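Local atomic coordinates of Lmo0651 protein (Listeria monocytogenes serovar 1/2a, PDB entry 6EP3), a protein that controls expression of the Listeria agr system as a transcription factor of the GntR family and probably binds regulatory DNA sequence-specifically. Residues Ile89-Ala94 with Cys139-Ala144; Met105-Leu110 with Leu189-Lys194. All blocks are in the same frame, centred on the assembly; numbering follows the deposited sequence.

Interaction 1. Residues Ile89-Ala94 with Cys139-Ala144; sequences IFVDAA and CLISFA
The CA atoms of Val91 and Ile141 lie 5.0 Å apart and those of Ala94 and Ala144 only 4.3 Å, so helix 77-101 and the region where helix 126-142 runs out meet almost backbone to backbone. Both belong to the all-helical FCD domain that follows the winged-helix GntR domain in this regulator. The small residue Ala94 permits the close approach: its CB points at the other segment and sits against the carbonyl oxygens of Leu140 and Ile141, 3.5 Å from Leu140 O. Its CB also meets the CB of Ala144 at 3.6 Å, so two methyl groups meet at this end of the contact. One turn earlier, Val91 is received between two side chains. With chi1 at 174°, its CG1 stands anti to the backbone N and lies against CD1 of Leu140, 3.9 Å away, while CG2, anti to the carbonyl carbon, packs on CG1 of Ile141 at 3.5 Å. Val91 and Ile141 cross at about a right angle; Val91 and Leu140 cross obliquely. The extended chain of Ile141 (chi2 -175°) carries CD1 onward to the CB of Phe90, 3.9 Å away. The Phe90 ring itself leads away from this segment, toward helix 147-163 and the second subunit, where it meets Phe90 of that subunit with the planes at about 75°; the same residue thus serves both this contact and the subunit interface. The contact is buried and apolar, and no hydrogen bond links residues 89-94 with 139-144. Lys97, further along helix 77-101, adds a polar tie, its NZ donating to Ala144 O; Ser142, by contrast, turns back on its own helix, its OG donating in the carbonyl plane to a lone pair of Cys139 O over 2.8 Å.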
ATOM      1  N   ILE B  89      -1.799   7.766  10.612  1.00 59.24           N
ATOM      2  CA  ILE B  89      -0.959   8.747   9.933  1.00 51.05           C
ATOM      3  C   ILE B  89      -1.628   9.197   8.640  1.00 52.98           C
ATOM      4  O   ILE B  89      -1.646  10.395   8.320  1.00 57.42           O
ATOM      5  CB  ILE B  89       0.481   8.228   9.724  1.00 50.93           C
ATOM      6  CG1 ILE B  89       0.578   7.164   8.639  1.00 51.64           C
ATOM      7  CG2 ILE B  89       1.054   7.705  11.035  1.00 50.73           C
ATOM      8  CD1 ILE B  89       1.990   6.716   8.385  1.00 55.14           C
ATOM      9  N   PHE B  90      -2.222   8.256   7.891  1.00 45.98           N
ATOM     10  CA  PHE B  90      -2.929   8.647   6.671  1.00 53.58           C
ATOM     11  C   PHE B  90      -4.089   9.604   6.966  1.00 55.68           C
ATOM     12  O   PHE B  90      -4.262  10.614   6.272  1.00 53.00           O
ATOM     13  CB  PHE B  90      -3.431   7.409   5.933  1.00 60.79           C
ATOM     14  CG  PHE B  90      -2.412   6.801   5.018  1.00 70.27           C
ATOM     15  CD1 PHE B  90      -1.676   7.598   4.157  1.00 80.92           C
ATOM     16  CD2 PHE B  90      -2.186   5.437   5.020  1.00 73.77           C
ATOM     17  CE1 PHE B  90      -0.732   7.043   3.315  1.00 84.17           C
ATOM     18  CE2 PHE B  90      -1.246   4.875   4.178  1.00 80.67           C
ATOM     19  CZ  PHE B  90      -0.517   5.679   3.325  1.00 84.78           C
ATOM     20  N   VAL B  91      -4.888   9.307   7.994  1.00 54.46           N
ATOM     21  CA  VAL B  91      -6.056  10.138   8.302  1.00 53.85           C
ATOM     22  C   VAL B  91      -5.621  11.536   8.730  1.00 54.15           C
ATOM     23  O   VAL B  91      -6.160  12.553   8.260  1.00 52.39           O
ATOM     24  CB  VAL B  91      -6.924   9.471   9.386  1.00 49.08           C
ATOM     25  CG1 VAL B  91      -8.053  10.400   9.814  1.00 47.91           C
ATOM     26  CG2 VAL B  91      -7.481   8.145   8.902  1.00 47.42           C
ATOM     27  N   ASP B  92      -4.654  11.607   9.647  1.00 57.30           N
ATOM     28  CA  ASP B  92      -4.204  12.900  10.143  1.00 56.61           C
ATOM     29  C   ASP B  92      -3.596  13.737   9.029  1.00 57.91           C
ATOM     30  O   ASP B  92      -3.871  14.939   8.929  1.00 63.82           O
ATOM     31  CB  ASP B  92      -3.204  12.708  11.283  1.00 54.38           C
ATOM     32  CG  ASP B  92      -2.768  14.023  11.896  1.00 63.12           C
ATOM     33  OD1 ASP B  92      -3.585  14.644  12.610  1.00 62.17           O
ATOM     34  OD2 ASP B  92      -1.613  14.438  11.662  1.00 66.06           O
ATOM     35  N   ALA B  93      -2.767  13.125   8.173  1.00 54.27           N
ATOM     36  CA  ALA B  93      -2.188  13.877   7.066  1.00 55.18           C
ATOM     37  C   ALA B  93      -3.258  14.317   6.074  1.00 54.64           C
ATOM     38  O   ALA B  93      -3.162  15.404   5.498  1.00 60.92           O
ATOM     39  CB  ALA B  93      -1.110  13.052   6.367  1.00 42.76           C
ATOM     40  N   ALA B  94      -4.284  13.491   5.862  1.00 51.55           N
ATOM     41  CA  ALA B  94      -5.378  13.893   4.985  1.00 53.77           C
ATOM     42  C   ALA B  94      -6.055  15.148   5.509  1.00 54.60           C
ATOM     43  O   ALA B  94      -6.273  16.114   4.763  1.00 43.40           O
ATOM     44  CB  ALA B  94      -6.394  12.757   4.852  1.00 45.95           C
ATOM     45  N   CYS B 139     -13.435   7.797   3.896  1.00 47.31           N
ATOM     46  CA  CYS B 139     -13.895   9.120   3.488  1.00 44.62           C
ATOM     47  C   CYS B 139     -12.995  10.206   4.069  1.00 41.71           C
ATOM     48  O   CYS B 139     -12.593  11.158   3.373  1.00 47.94           O
ATOM     49  CB  CYS B 139     -15.351   9.302   3.928  1.00 42.19           C
ATOM     50  SG  CYS B 139     -16.137  10.752   3.275  1.00 56.90           S
ATOM     51  N   LEU B 140     -12.669  10.076   5.357  1.00 44.20           N
ATOM     52  CA  LEU B 140     -11.695  10.981   5.961  1.00 51.94           C
ATOM     53  C   LEU B 140     -10.399  11.013   5.157  1.00 60.54           C
ATOM     54  O   LEU B 140      -9.852  12.086   4.878  1.00 59.26           O
ATOM     55  CB  LEU B 140     -11.398  10.550   7.397  1.00 54.03           C
ATOM     56  CG  LEU B 140     -12.452  10.890   8.443  1.00 55.17           C
ATOM     57  CD1 LEU B 140     -11.963  10.459   9.813  1.00 47.81           C
ATOM     58  CD2 LEU B 140     -12.749  12.376   8.418  1.00 58.57           C
ATOM     59  N   ILE B 141      -9.914   9.840   4.751  1.00 61.09           N
ATOM     60  CA  ILE B 141      -8.645   9.775   4.026  1.00 53.66           C
ATOM     61  C   ILE B 141      -8.793  10.345   2.620  1.00 60.42           C
ATOM     62  O   ILE B 141      -7.889  11.018   2.108  1.00 59.74           O
ATOM     63  CB  ILE B 141      -8.118   8.331   4.001  1.00 47.76           C
ATOM     64  CG1 ILE B 141      -7.822   7.874   5.425  1.00 48.86           C
ATOM     65  CG2 ILE B 141      -6.871   8.229   3.129  1.00 40.89           C
ATOM     66  CD1 ILE B 141      -7.202   6.521   5.509  1.00 51.71           C
ATOM     67  N   SER B 142      -9.932  10.090   1.977  1.00 55.56           N
ATOM     68  CA  SER B 142     -10.189  10.625   0.650  1.00 53.35           C
ATOM     69  C   SER B 142     -10.231  12.138   0.662  1.00 51.25           C
ATOM     70  O   SER B 142     -10.049  12.764  -0.387  1.00 56.58           O
ATOM     71  CB  SER B 142     -11.513  10.087   0.110  1.00 46.96           C
ATOM     72  OG  SER B 142     -12.594  10.892   0.554  1.00 45.38           O
ATOM     73  N   PHE B 143     -10.468  12.737   1.830  1.00 53.49           N
ATOM     74  CA  PHE B 143     -10.368  14.191   1.906  1.00 55.61           C
ATOM     75  C   PHE B 143      -9.009  14.711   1.438  1.00 67.85           C
ATOM     76  O   PHE B 143      -8.897  15.891   1.088  1.00 71.57           O
ATOM     77  CB  PHE B 143     -10.656  14.674   3.329  1.00 55.26           C
ATOM     78  CG  PHE B 143     -12.109  14.573   3.721  1.00 52.24           C
ATOM     79  CD1 PHE B 143     -13.080  14.302   2.770  1.00 52.67           C
ATOM     80  CD2 PHE B 143     -12.499  14.758   5.037  1.00 60.12           C
ATOM     81  CE1 PHE B 143     -14.417  14.213   3.126  1.00 62.72           C
ATOM     82  CE2 PHE B 143     -13.827  14.671   5.399  1.00 62.46           C
ATOM     83  CZ  PHE B 143     -14.790  14.396   4.440  1.00 69.63           C
ATOM     84  N   ALA B 144      -7.974  13.867   1.409  1.00 61.11           N
ATOM     85  CA  ALA B 144      -6.684  14.284   0.873  1.00 63.80           C
ATOM     86  C   ALA B 144      -6.641  14.287  -0.648  1.00 57.91           C
ATOM     87  O   ALA B 144      -5.683  14.819  -1.217  1.00 54.82           O
ATOM     88  CB  ALA B 144      -5.560  13.385   1.399  1.00 61.87           C
TER

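Interaction 2. Residues Met105-Leu110 with Leu189-Lys194; sequences MDLEKL and LLAEGK
A helix start and a helix end pack side by side here: the first turn of helix 107-123, with the residues leading into it, lies against the last turn of helix 173-192. Leu107 and Leu190 carry the contact, crossing obliquely. Both have CG anti to the carbonyl carbon. The two methyls of Leu107 straddle the facing turn, CD1 resting 3.6 Å from Ala191 CA and CD2 lying 4.0 Å from Leu190 CB. Leu190, extended at chi2 -180°, reaches between the other two side chains: its CD1 meets Leu110 CD2 at 4.0 Å, the two leucines crossing at about a right angle, and its CD2 faces Met105 SD. Within the FCD helical bundle, Phe143 touches Met105, Leu107, Leu110 and Leu190, and Leu110 also packs on helix 126-142, so the inner side of the contact is buried, whereas Ala191 is exposed. Each helix terminus is capped within its own segment. Asp106 is the N-cap of helix 107-123; its OD2 takes the N-H of Lys109 at 3.0 Å, from above the carboxylate plane, with an N-H...O angle of 158°. At the other terminus, Gly193, at phi 89°, forms a Schellman motif in which Gly193 N bonds to Leu190 O and Lys194 N to Leu189 O. Lys194, its side chain extended, reaches Glu192 with its ammonium group, NZ meeting OE2 nearly along the C-O axis at 2.9 Å in a salt bridge.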
ATOM      1  N   MET B 105     -14.065  19.558   1.488  1.00 67.94           N
ATOM      2  CA  MET B 105     -14.326  18.222   2.002  1.00 62.74           C
ATOM      3  C   MET B 105     -15.782  17.842   1.764  1.00 65.13           C
ATOM      4  O   MET B 105     -16.694  18.609   2.089  1.00 64.78           O
ATOM      5  CB  MET B 105     -14.001  18.155   3.493  1.00 55.07           C
ATOM      6  CG  MET B 105     -12.589  18.580   3.844  1.00 63.00           C
ATOM      7  SD  MET B 105     -12.352  18.650   5.629  1.00 71.25           S
ATOM      8  CE  MET B 105     -11.946  20.378   5.850  1.00 78.91           C
ATOM      9  N   ASP B 106     -15.998  16.657   1.193  1.00 66.77           N
ATOM     10  CA  ASP B 106     -17.344  16.116   0.998  1.00 67.44           C
ATOM     11  C   ASP B 106     -17.889  15.688   2.357  1.00 61.59           C
ATOM     12  O   ASP B 106     -17.945  14.504   2.699  1.00 65.23           O
ATOM     13  CB  ASP B 106     -17.327  14.951   0.016  1.00 75.57           C
ATOM     14  CG  ASP B 106     -18.680  14.705  -0.625  1.00 80.55           C
ATOM     15  OD1 ASP B 106     -18.719  14.401  -1.836  1.00 86.47           O
ATOM     16  OD2 ASP B 106     -19.706  14.808   0.080  1.00 79.76           O
ATOM     17  N   LEU B 107     -18.298  16.681   3.152  1.00 53.40           N
ATOM     18  CA  LEU B 107     -18.796  16.402   4.494  1.00 54.39           C
ATOM     19  C   LEU B 107     -20.180  15.767   4.480  1.00 49.31           C
ATOM     20  O   LEU B 107     -20.574  15.154   5.480  1.00 53.27           O
ATOM     21  CB  LEU B 107     -18.826  17.686   5.324  1.00 59.00           C
ATOM     22  CG  LEU B 107     -17.459  18.324   5.571  1.00 59.14           C
ATOM     23  CD1 LEU B 107     -17.612  19.591   6.385  1.00 59.70           C
ATOM     24  CD2 LEU B 107     -16.534  17.342   6.276  1.00 47.59           C
ATOM     25  N   GLU B 108     -20.921  15.891   3.375  1.00 52.24           N
ATOM     26  CA  GLU B 108     -22.223  15.235   3.292  1.00 54.84           C
ATOM     27  C   GLU B 108     -22.065  13.731   3.129  1.00 54.20           C
ATOM     28  O   GLU B 108     -22.795  12.947   3.751  1.00 54.13           O
ATOM     29  CB  GLU B 108     -23.026  15.813   2.131  1.00 57.96           C
ATOM     30  CG  GLU B 108     -23.359  17.278   2.293  1.00 62.67           C
ATOM     31  CD  GLU B 108     -23.706  17.929   0.977  1.00 88.55           C
ATOM     32  OE1 GLU B 108     -23.443  17.307  -0.075  1.00 95.83           O
ATOM     33  OE2 GLU B 108     -24.237  19.060   0.992  1.00101.30           O
ATOM     34  N   LYS B 109     -21.095  13.313   2.316  1.00 51.46           N
ATOM     35  CA  LYS B 109     -20.771  11.895   2.228  1.00 45.73           C
ATOM     36  C   LYS B 109     -20.295  11.364   3.570  1.00 48.92           C
ATOM     37  O   LYS B 109     -20.658  10.253   3.972  1.00 65.91           O
ATOM     38  CB  LYS B 109     -19.717  11.667   1.145  1.00 54.21           C
ATOM     39  CG  LYS B 109     -19.599  10.222   0.692  1.00 71.73           C
ATOM     40  CD  LYS B 109     -18.622  10.078  -0.466  1.00 78.98           C
ATOM     41  CE  LYS B 109     -17.204  10.434  -0.041  1.00 87.10           C
ATOM     42  NZ  LYS B 109     -16.183  10.079  -1.069  1.00 82.68           N
ATOM     43  N   LEU B 110     -19.488  12.149   4.286  1.00 50.47           N
ATOM     44  CA  LEU B 110     -19.010  11.720   5.594  1.00 49.04           C
ATOM     45  C   LEU B 110     -20.167  11.564   6.572  1.00 52.06           C
ATOM     46  O   LEU B 110     -20.211  10.605   7.351  1.00 54.60           O
ATOM     47  CB  LEU B 110     -17.986  12.721   6.126  1.00 49.38           C
ATOM     48  CG  LEU B 110     -17.183  12.336   7.366  1.00 46.48           C
ATOM     49  CD1 LEU B 110     -16.137  11.287   7.019  1.00 43.05           C
ATOM     50  CD2 LEU B 110     -16.529  13.569   7.953  1.00 43.08           C
ATOM     51  N   LEU B 189     -16.817  18.822  14.151  1.00 61.31           N
ATOM     52  CA  LEU B 189     -15.670  19.715  14.236  1.00 56.62           C
ATOM     53  C   LEU B 189     -15.175  20.094  12.850  1.00 54.69           C
ATOM     54  O   LEU B 189     -14.870  21.266  12.595  1.00 51.00           O
ATOM     55  CB  LEU B 189     -14.556  19.072  15.057  1.00 55.51           C
ATOM     56  CG  LEU B 189     -14.894  18.870  16.535  1.00 54.17           C
ATOM     57  CD1 LEU B 189     -13.856  17.985  17.197  1.00 62.19           C
ATOM     58  CD2 LEU B 189     -15.000  20.205  17.253  1.00 43.27           C
ATOM     59  N   LEU B 190     -15.150  19.134  11.920  1.00 51.46           N
ATOM     60  CA  LEU B 190     -14.750  19.458  10.557  1.00 56.20           C
ATOM     61  C   LEU B 190     -15.712  20.454   9.929  1.00 61.71           C
ATOM     62  O   LEU B 190     -15.286  21.423   9.289  1.00 59.44           O
ATOM     63  CB  LEU B 190     -14.673  18.183   9.716  1.00 51.81           C
ATOM     64  CG  LEU B 190     -13.491  17.254   9.995  1.00 48.03           C
ATOM     65  CD1 LEU B 190     -13.540  16.043   9.081  1.00 46.96           C
ATOM     66  CD2 LEU B 190     -12.173  17.999   9.838  1.00 50.54           C
ATOM     67  N   ALA B 191     -17.018  20.258  10.140  1.00 62.96           N
ATOM     68  CA  ALA B 191     -18.005  21.156   9.553  1.00 62.67           C
ATOM     69  C   ALA B 191     -17.923  22.554  10.151  1.00 60.80           C
ATOM     70  O   ALA B 191     -18.211  23.538   9.459  1.00 65.24           O
ATOM     71  CB  ALA B 191     -19.409  20.577   9.732  1.00 67.60           C
ATOM     72  N   GLU B 192     -17.538  22.663  11.420  1.00 61.52           N
ATOM     73  CA  GLU B 192     -17.384  23.960  12.068  1.00 62.95           C
ATOM     74  C   GLU B 192     -16.018  24.586  11.829  1.00 66.65           C
ATOM     75  O   GLU B 192     -15.816  25.751  12.185  1.00 67.42           O
ATOM     76  CB  GLU B 192     -17.625  23.830  13.575  1.00 68.36           C
ATOM     77  CG  GLU B 192     -19.077  23.589  13.947  1.00 78.27           C
ATOM     78  CD  GLU B 192     -19.239  23.050  15.354  1.00 85.08           C
ATOM     79  OE1 GLU B 192     -20.257  22.374  15.618  1.00 87.27           O
ATOM     80  OE2 GLU B 192     -18.347  23.300  16.192  1.00 86.40           O
ATOM     81  N   GLY B 193     -15.075  23.838  11.261  1.00 63.20           N
ATOM     82  CA  GLY B 193     -13.766  24.373  10.954  1.00 61.50           C
ATOM     83  C   GLY B 193     -12.741  24.255  12.057  1.00 64.38           C
ATOM     84  O   GLY B 193     -11.646  24.812  11.923  1.00 65.85           O
ATOM     85  N   LYS B 194     -13.055  23.546  13.142  1.00 62.67           N
ATOM     86  CA  LYS B 194     -12.108  23.336  14.236  1.00 60.86           C
ATOM     87  C   LYS B 194     -11.220  22.152  13.866  1.00 59.59           C
ATOM     88  O   LYS B 194     -11.417  21.010  14.297  1.00 61.30           O
ATOM     89  CB  LYS B 194     -12.845  23.118  15.550  1.00 55.97           C
ATOM     90  CG  LYS B 194     -13.672  24.315  15.979  1.00 64.35           C
ATOM     91  CD  LYS B 194     -14.705  23.942  17.027  1.00 70.87           C
ATOM     92  CE  LYS B 194     -15.698  25.073  17.230  1.00 81.85           C
ATOM     93  NZ  LYS B 194     -16.776  24.711  18.193  1.00 90.55           N
TER

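Overall arrangement
From the N terminus, the chain passes through the winged-helix GntR domain and enters helix 77-101, which supplies residues 89-94. Residues 105-110 follow at the start of helix 107-123. Interaction 1 closes first, when the end of helix 126-142 returns to helix 77-101 across 44 intervening residues; interaction 2 closes later, when the end of helix 173-192 reaches residues 105-110 across 78. The two loops therefore cross rather than nest. Their centres are 12 Å apart, and they share packing: Leu140 CD2 lies 3.8 Å from Leu190 CD1, and Cys139 CB lies 3.8 Å from Leu110 CD1. They join helix 77-101 to helix 126-142 and helix 107-123 to helix 173-192 in the FCD domain, with interaction 1 next to the second subunit.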